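Long-range contact in mandelate racemase/muconate lactonizing enzyme, C-terminal domain protein (PDB 4DWD), which binds magnesium and, as a member of the mandelate racemase/muconate lactonizing enzyme family of the enolase superfamily, probably acts as a hydro-lyase: residues Asp330-Pro342 / Gly356-Ala368. Residues are numbered along the deposited sequence; the frame is centred on the assembly and turned at random.
Sequences DRGRPVFRNPAEP and GIVVDEDELASRA
Phe336 and Val359 pair in a single antiparallel backbone bridge, flanked by two hydrogen bonds: Arg337 N donates almost straight to Val358 O (2.8 Å), and Asp360 N to Val335 O. The amide of Asn338 then continues the pairing in place of a backbone. Its OD1 accepts from Val358 N (2.8 Å), while ND2 donates to Gly356 O, which lies in the amide plane, so that both ends of the group are gripped and its flip is fixed. Chi1 of 63°, with CG between the backbone N and carbonyl carbon, swings the amide alongside the 356-358 backbone. A leucine here would probably leave Val358 N and Gly356 O without these partners and let residues 356-358 drift from the loop.

Apolar contacts centre on Phe336. Ile357 CD1 makes a CH-pi contact over one ring face, 4.1 Å from the centroid; Val335 CG1 covers the opposite face, and Val359 CG2 meets the edge at CE1. Through this ring, which also meets Phe27 at nearly a right angle, the contact joins the C-terminal barrel domain to the N-terminal capping domain, the two-domain plan of the enolase superfamily. Val13 of strand 5-14 packs on Val335 and Leu364 alike.

Ionic contacts involve Arg337, Asp360 and Arg367. The Arg337 guanidinium stacks on the Asp360 carboxylate, planes 29° apart, with a salt bridge from NH2 to OD2 (3.1 Å); a water links that OD2 to Pro334 O. Asp360 also N-caps helix 361-367, its OD1 accepting from Glu363 N (3.0 Å). Pro334 CD lies over one face of the Arg367 guanidinium, whose NE is salt-bridged to Glu363 OE1 (3.0 Å) and whose NH1 reaches Ala14 O and Gly16 O.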
ATOM      1  N   ASP B 330      24.519   6.330  41.592  1.00 14.32           N
ATOM      2  CA  ASP B 330      24.899   6.585  42.985  1.00 15.03           C
ATOM      3  C   ASP B 330      23.978   7.597  43.663  1.00 14.50           C
ATOM      4  O   ASP B 330      23.837   7.576  44.890  1.00 15.12           O
ATOM      5  CB  ASP B 330      26.359   7.069  43.074  1.00 17.11           C
ATOM      6  CG  ASP B 330      26.580   8.417  42.381  1.00 18.18           C
ATOM      7  OD1 ASP B 330      26.952   9.398  43.051  1.00 26.70           O
ATOM      8  OD2 ASP B 330      26.396   8.508  41.159  1.00 20.95           O
ATOM      9  N   ARG B 331      23.348   8.472  42.876  1.00 14.14           N
ATOM     10  CA  ARG B 331      22.483   9.518  43.434  1.00 13.91           C
ATOM     11  C   ARG B 331      21.209   8.959  44.074  1.00 14.07           C
ATOM     12  O   ARG B 331      20.462   9.696  44.711  1.00 14.40           O
ATOM     13  CB  ARG B 331      22.137  10.593  42.389  1.00 16.18           C
ATOM     14  CG  ARG B 331      21.043  10.189  41.409  1.00 16.14           C
ATOM     15  CD  ARG B 331      20.870  11.215  40.289  1.00 19.17           C
ATOM     16  NE  ARG B 331      19.791  10.870  39.356  1.00 18.97           N
ATOM     17  CZ  ARG B 331      19.870   9.940  38.407  1.00 20.23           C
ATOM     18  NH1 ARG B 331      20.975   9.219  38.267  1.00 20.34           N
ATOM     19  NH2 ARG B 331      18.827   9.717  37.600  1.00 17.93           N
ATOM     20  N   GLY B 332      20.969   7.658  43.905  1.00 13.43           N
ATOM     21  CA  GLY B 332      19.879   6.990  44.618  1.00 13.15           C
ATOM     22  C   GLY B 332      20.003   7.132  46.129  1.00 13.45           C
ATOM     23  O   GLY B 332      18.998   7.189  46.840  1.00 13.31           O
ATOM     24  N   ARG B 333      21.243   7.192  46.615  1.00 14.36           N
ATOM     25  CA  ARG B 333      21.519   7.455  48.019  1.00 14.16           C
ATOM     26  C   ARG B 333      21.775   8.964  48.210  1.00 14.81           C
ATOM     27  O   ARG B 333      22.310   9.617  47.308  1.00 16.18           O
ATOM     28  CB  ARG B 333      22.739   6.640  48.463  1.00 16.19           C
ATOM     29  CG  ARG B 333      22.557   5.136  48.325  1.00 20.19           C
ATOM     30  CD  ARG B 333      23.810   4.386  48.750  1.00 22.18           C
ATOM     31  NE  ARG B 333      23.699   2.948  48.486  1.00 24.49           N
ATOM     32  CZ  ARG B 333      23.223   2.056  49.354  1.00 26.23           C
ATOM     33  NH1 ARG B 333      22.808   2.441  50.555  1.00 27.15           N
ATOM     34  NH2 ARG B 333      23.161   0.776  49.023  1.00 29.76           N
ATOM     35  N   PRO B 334      21.434   9.522  49.390  1.00 14.31           N
ATOM     36  CA  PRO B 334      20.942   8.851  50.594  1.00 14.07           C
ATOM     37  C   PRO B 334      19.423   8.819  50.746  1.00 14.15           C
ATOM     38  O   PRO B 334      18.928   8.323  51.767  1.00 15.97           O
ATOM     39  CB  PRO B 334      21.546   9.702  51.707  1.00 16.12           C
ATOM     40  CG  PRO B 334      21.530  11.082  51.148  1.00 16.00           C
ATOM     41  CD  PRO B 334      21.732  10.944  49.653  1.00 14.81           C
ATOM     42  N   VAL B 335      18.681   9.331  49.765  1.00 13.17           N
ATOM     43  CA  VAL B 335      17.218   9.367  49.891  1.00 13.53           C
ATOM     44  C   VAL B 335      16.628   7.968  50.017  1.00 13.74           C
ATOM     45  O   VAL B 335      15.683   7.757  50.779  1.00 13.93           O
ATOM     46  CB  VAL B 335      16.566  10.164  48.745  1.00 14.03           C
ATOM     47  CG1 VAL B 335      15.051   9.963  48.711  1.00 14.25           C
ATOM     48  CG2 VAL B 335      16.898  11.639  48.928  1.00 15.10           C
ATOM     49  N   PHE B 336      17.186   7.021  49.265  1.00 13.73           N
ATOM     50  CA  PHE B 336      16.757   5.629  49.340  1.00 13.25           C
ATOM     51  C   PHE B 336      17.823   4.760  49.978  1.00 13.99           C
ATOM     52  O   PHE B 336      19.013   5.011  49.811  1.00 15.19           O
ATOM     53  CB  PHE B 336      16.410   5.098  47.942  1.00 13.27           C
ATOM     54  CG  PHE B 336      15.321   5.870  47.266  1.00 13.78           C
ATOM     55  CD1 PHE B 336      14.012   5.829  47.739  1.00 15.66           C
ATOM     56  CD2 PHE B 336      15.618   6.684  46.178  1.00 14.61           C
ATOM     57  CE1 PHE B 336      13.012   6.561  47.114  1.00 15.74           C
ATOM     58  CE2 PHE B 336      14.626   7.415  45.549  1.00 14.02           C
ATOM     59  CZ  PHE B 336      13.322   7.362  46.027  1.00 13.93           C
ATOM     60  N   ARG B 337      17.396   3.749  50.733  1.00 13.48           N
ATOM     61  CA  ARG B 337      18.342   2.842  51.392  1.00 14.65           C
ATOM     62  C   ARG B 337      18.769   1.683  50.492  1.00 14.80           C
ATOM     63  O   ARG B 337      19.840   1.115  50.688  1.00 17.13           O
ATOM     64  CB  ARG B 337      17.756   2.317  52.701  1.00 16.95           C
ATOM     65  CG  ARG B 337      17.483   3.424  53.702  1.00 21.49           C
ATOM     66  CD  ARG B 337      17.326   2.871  55.106  1.00 22.28           C
ATOM     67  NE  ARG B 337      16.631   3.796  56.002  1.00 27.36           N
ATOM     68  CZ  ARG B 337      17.221   4.746  56.725  1.00 27.10           C
ATOM     69  NH1 ARG B 337      16.488   5.527  57.510  1.00 28.63           N
ATOM     70  NH2 ARG B 337      18.536   4.929  56.664  1.00 26.71           N
ATOM     71  N   ASN B 338      17.940   1.342  49.502  1.00 13.58           N
ATOM     72  CA  ASN B 338      18.211   0.213  48.625  1.00 14.51           C
ATOM     73  C   ASN B 338      18.005   0.520  47.136  1.00 14.50           C
ATOM     74  O   ASN B 338      17.357  -0.253  46.433  1.00 15.44           O
ATOM     75  CB  ASN B 338      17.370  -1.004  49.033  1.00 15.17           C
ATOM     76  CG  ASN B 338      15.877  -0.762  48.897  1.00 15.18           C
ATOM     77  OD1 ASN B 338      15.418   0.380  48.859  1.00 14.64           O
ATOM     78  ND2 ASN B 338      15.122  -1.840  48.825  1.00 15.09           N
ATOM     79  N   PRO B 339      18.562   1.642  46.648  1.00 13.83           N
ATOM     80  CA  PRO B 339      18.407   1.984  45.232  1.00 14.46           C
ATOM     81  C   PRO B 339      19.182   1.022  44.319  1.00 14.81           C
ATOM     82  O   PRO B 339      19.924   0.168  44.816  1.00 15.56           O
ATOM     83  CB  PRO B 339      18.974   3.396  45.160  1.00 14.77           C
ATOM     84  CG  PRO B 339      20.047   3.403  46.206  1.00 16.14           C
ATOM     85  CD  PRO B 339      19.524   2.538  47.326  1.00 14.42           C
ATOM     86  N   ALA B 340      18.992   1.149  43.004  1.00 12.74           N
ATOM     87  CA  ALA B 340      19.620   0.273  42.018  1.00 13.94           C
ATOM     88  C   ALA B 340      21.122   0.120  42.246  1.00 15.60           C
ATOM     89  O   ALA B 340      21.851   1.105  42.341  1.00 16.82           O
ATOM     90  CB  ALA B 340      19.368   0.811  40.617  1.00 13.21           C
ATOM     91  N   GLU B 341      21.571  -1.127  42.316  1.00 14.27           N
ATOM     92  CA  GLU B 341      22.989  -1.439  42.538  1.00 17.12           C
ATOM     93  C   GLU B 341      23.208  -2.874  42.090  1.00 18.30           C
ATOM     94  O   GLU B 341      22.774  -3.809  42.765  1.00 19.45           O
ATOM     95  CB  GLU B 341      23.353  -1.257  44.013  1.00 19.74           C
ATOM     96  CG  GLU B 341      24.804  -1.531  44.383  1.00 21.52           C
ATOM     97  CD  GLU B 341      25.101  -1.129  45.818  1.00 28.69           C
ATOM     98  OE1 GLU B 341      24.298  -0.370  46.409  1.00 28.59           O
ATOM     99  OE2 GLU B 341      26.130  -1.574  46.364  1.00 34.89           O
ATOM    100  N   PRO B 342      23.868  -3.059  40.935  1.00 17.32           N
ATOM    101  CA  PRO B 342      23.992  -4.418  40.413  1.00 17.98           C
ATOM    102  C   PRO B 342      24.933  -5.284  41.261  1.00 18.47           C
ATOM    103  O   PRO B 342      25.871  -4.765  41.866  1.00 18.93           O
ATOM    104  CB  PRO B 342      24.576  -4.201  39.015  1.00 20.16           C
ATOM    105  CG  PRO B 342      25.322  -2.913  39.109  1.00 19.47           C
ATOM    106  CD  PRO B 342      24.587  -2.067  40.108  1.00 18.27           C
ATOM    107  N   GLY B 356       8.807  -2.527  47.293  1.00 13.84           N
ATOM    108  CA  GLY B 356       9.944  -2.971  48.089  1.00 15.40           C
ATOM    109  C   GLY B 356      11.054  -1.944  48.201  1.00 15.56           C
ATOM    110  O   GLY B 356      12.137  -2.278  48.660  1.00 16.57           O
ATOM    111  N   ILE B 357      10.786  -0.701  47.806  1.00 14.33           N
ATOM    112  CA  ILE B 357      11.764   0.385  47.914  1.00 15.12           C
ATOM    113  C   ILE B 357      11.729   0.905  49.349  1.00 16.10           C
ATOM    114  O   ILE B 357      10.654   1.027  49.940  1.00 17.73           O
ATOM    115  CB  ILE B 357      11.510   1.538  46.897  1.00 16.61           C
ATOM    116  CG1 ILE B 357      12.632   2.574  46.968  1.00 17.72           C
ATOM    117  CG2 ILE B 357      10.185   2.237  47.159  1.00 16.85           C
ATOM    118  CD1 ILE B 357      13.515   2.660  45.759  1.00 16.21           C
ATOM    119  N   VAL B 358      12.907   1.188  49.900  1.00 15.54           N
ATOM    120  CA  VAL B 358      13.038   1.667  51.273  1.00 16.60           C
ATOM    121  C   VAL B 358      13.550   3.110  51.272  1.00 16.66           C
ATOM    122  O   VAL B 358      14.642   3.401  50.777  1.00 15.44           O
ATOM    123  CB  VAL B 358      13.968   0.746  52.095  1.00 16.90           C
ATOM    124  CG1 VAL B 358      14.205   1.315  53.490  1.00 18.09           C
ATOM    125  CG2 VAL B 358      13.395  -0.666  52.178  1.00 18.42           C
ATOM    126  N   VAL B 359      12.736   4.010  51.812  1.00 18.02           N
ATOM    127  CA  VAL B 359      13.033   5.440  51.838  1.00 17.52           C
ATOM    128  C   VAL B 359      13.607   5.842  53.196  1.00 18.80           C
ATOM    129  O   VAL B 359      13.087   5.438  54.238  1.00 20.66           O
ATOM    130  CB  VAL B 359      11.763   6.279  51.535  1.00 19.19           C
ATOM    131  CG1 VAL B 359      12.056   7.774  51.596  1.00 19.95           C
ATOM    132  CG2 VAL B 359      11.165   5.896  50.186  1.00 18.05           C
ATOM    133  N   ASP B 360      14.677   6.630  53.185  1.00 17.40           N
ATOM    134  CA  ASP B 360      15.193   7.227  54.418  1.00 18.17           C
ATOM    135  C   ASP B 360      14.387   8.494  54.677  1.00 19.97           C
ATOM    136  O   ASP B 360      14.576   9.506  54.001  1.00 19.11           O
ATOM    137  CB  ASP B 360      16.683   7.544  54.259  1.00 18.17           C
ATOM    138  CG  ASP B 360      17.302   8.177  55.503  1.00 19.90           C
ATOM    139  OD1 ASP B 360      16.647   8.989  56.198  1.00 21.31           O
ATOM    140  OD2 ASP B 360      18.478   7.877  55.763  1.00 23.33           O
ATOM    141  N   GLU B 361      13.489   8.420  55.659  1.00 23.30           N
ATOM    142  CA  GLU B 361      12.499   9.470  55.925  1.00 24.36           C
ATOM    143  C   GLU B 361      13.097  10.828  56.240  1.00 21.31           C
ATOM    144  O   GLU B 361      12.599  11.862  55.789  1.00 24.23           O
ATOM    145  CB  GLU B 361      11.581   9.058  57.085  1.00 27.53           C
ATOM    146  CG  GLU B 361      10.691   7.862  56.783  1.00 33.44           C
ATOM    147  CD  GLU B 361       9.825   8.085  55.570  1.00 35.20           C
ATOM    148  OE1 GLU B 361       9.380   9.236  55.375  1.00 32.37           O
ATOM    149  OE2 GLU B 361       9.596   7.113  54.817  1.00 37.20           O
ATOM    150  N   ASP B 362      14.167  10.816  57.020  1.00 22.86           N
ATOM    151  CA  ASP B 362      14.774  12.041  57.489  1.00 25.09           C
ATOM    152  C   ASP B 362      15.596  12.706  56.390  1.00 21.51           C
ATOM    153  O   ASP B 362      15.553  13.930  56.246  1.00 23.36           O
ATOM    154  CB  ASP B 362      15.556  11.761  58.770  1.00 30.73           C
ATOM    155  CG  ASP B 362      14.684  11.082  59.826  1.00 35.03           C
ATOM    156  OD1 ASP B 362      13.613  11.638  60.174  1.00 33.61           O
ATOM    157  OD2 ASP B 362      15.038   9.977  60.279  1.00 43.74           O
ATOM    158  N   GLU B 363      16.294  11.899  55.589  1.00 19.71           N
ATOM    159  CA  GLU B 363      16.998  12.420  54.426  1.00 20.30           C
ATOM    160  C   GLU B 363      15.988  13.007  53.454  1.00 19.54           C
ATOM    161  O   GLU B 363      16.168  14.121  52.962  1.00 18.40           O
ATOM    162  CB  GLU B 363      17.838  11.343  53.731  1.00 19.80           C
ATOM    163  CG  GLU B 363      19.199  11.094  54.374  1.00 20.40           C
ATOM    164  CD  GLU B 363      20.144  12.283  54.277  1.00 21.21           C
ATOM    165  OE1 GLU B 363      19.911  13.212  53.477  1.00 20.64           O
ATOM    166  OE2 GLU B 363      21.142  12.289  55.018  1.00 31.46           O
ATOM    167  N   LEU B 364      14.915  12.264  53.192  1.00 18.18           N
ATOM    168  CA  LEU B 364      13.873  12.762  52.308  1.00 18.94           C
ATOM    169  C   LEU B 364      13.357  14.110  52.792  1.00 19.53           C
ATOM    170  O   LEU B 364      13.318  15.068  52.026  1.00 19.49           O
ATOM    171  CB  LEU B 364      12.714  11.777  52.234  1.00 19.62           C
ATOM    172  CG  LEU B 364      11.554  12.365  51.432  1.00 21.35           C
ATOM    173  CD1 LEU B 364      11.823  12.205  49.947  1.00 18.80           C
ATOM    174  CD2 LEU B 364      10.236  11.761  51.858  1.00 24.06           C
ATOM    175  N   ALA B 365      12.947  14.167  54.061  1.00 20.37           N
ATOM    176  CA  ALA B 365      12.416  15.393  54.651  1.00 21.87           C
ATOM    177  C   ALA B 365      13.355  16.575  54.437  1.00 19.80           C
ATOM    178  O   ALA B 365      12.909  17.651  54.032  1.00 23.62           O
ATOM    179  CB  ALA B 365      12.105  15.196  56.129  1.00 22.97           C
ATOM    180  N   SER B 366      14.650  16.361  54.662  1.00 19.37           N
ATOM    181  CA  SER B 366      15.646  17.432  54.566  1.00 19.99           C
ATOM    182  C   SER B 366      15.902  17.904  53.138  1.00 20.32           C
ATOM    183  O   SER B 366      16.440  18.995  52.934  1.00 19.83           O
ATOM    184  CB  SER B 366      16.966  16.993  55.200  1.00 22.60           C
ATOM    185  OG  SER B 366      17.645  16.083  54.359  1.00 24.97           O
ATOM    186  N   ARG B 367      15.522  17.078  52.160  1.00 17.38           N
ATOM    187  CA  ARG B 367      15.814  17.343  50.742  1.00 18.59           C
ATOM    188  C   ARG B 367      14.569  17.652  49.908  1.00 17.90           C
ATOM    189  O   ARG B 367      14.677  17.972  48.714  1.00 14.91           O
ATOM    190  CB  ARG B 367      16.562  16.155  50.121  1.00 15.36           C
ATOM    191  CG  ARG B 367      17.989  15.983  50.634  1.00 15.54           C
ATOM    192  CD  ARG B 367      18.460  14.550  50.442  1.00 15.73           C
ATOM    193  NE  ARG B 367      19.875  14.392  50.770  1.00 17.60           N
ATOM    194  CZ  ARG B 367      20.868  14.481  49.886  1.00 16.53           C
ATOM    195  NH1 ARG B 367      20.616  14.732  48.603  1.00 16.17           N
ATOM    196  NH2 ARG B 367      22.124  14.332  50.292  1.00 16.97           N
ATOM    197  N   ALA B 368      13.400  17.569  50.534  1.00 15.80           N
ATOM    198  CA  ALA B 368      12.133  17.678  49.801  1.00 14.59           C
ATOM    199  C   ALA B 368      11.499  19.056  49.883  1.00 15.16           C
ATOM    200  O   ALA B 368      11.422  19.657  50.967  1.00 17.79           O
ATOM    201  CB  ALA B 368      11.145  16.618  50.271  1.00 15.92           C
TER
HETATM  202  O   HOH W   1      19.982   6.842  53.754  1.00 22.53           O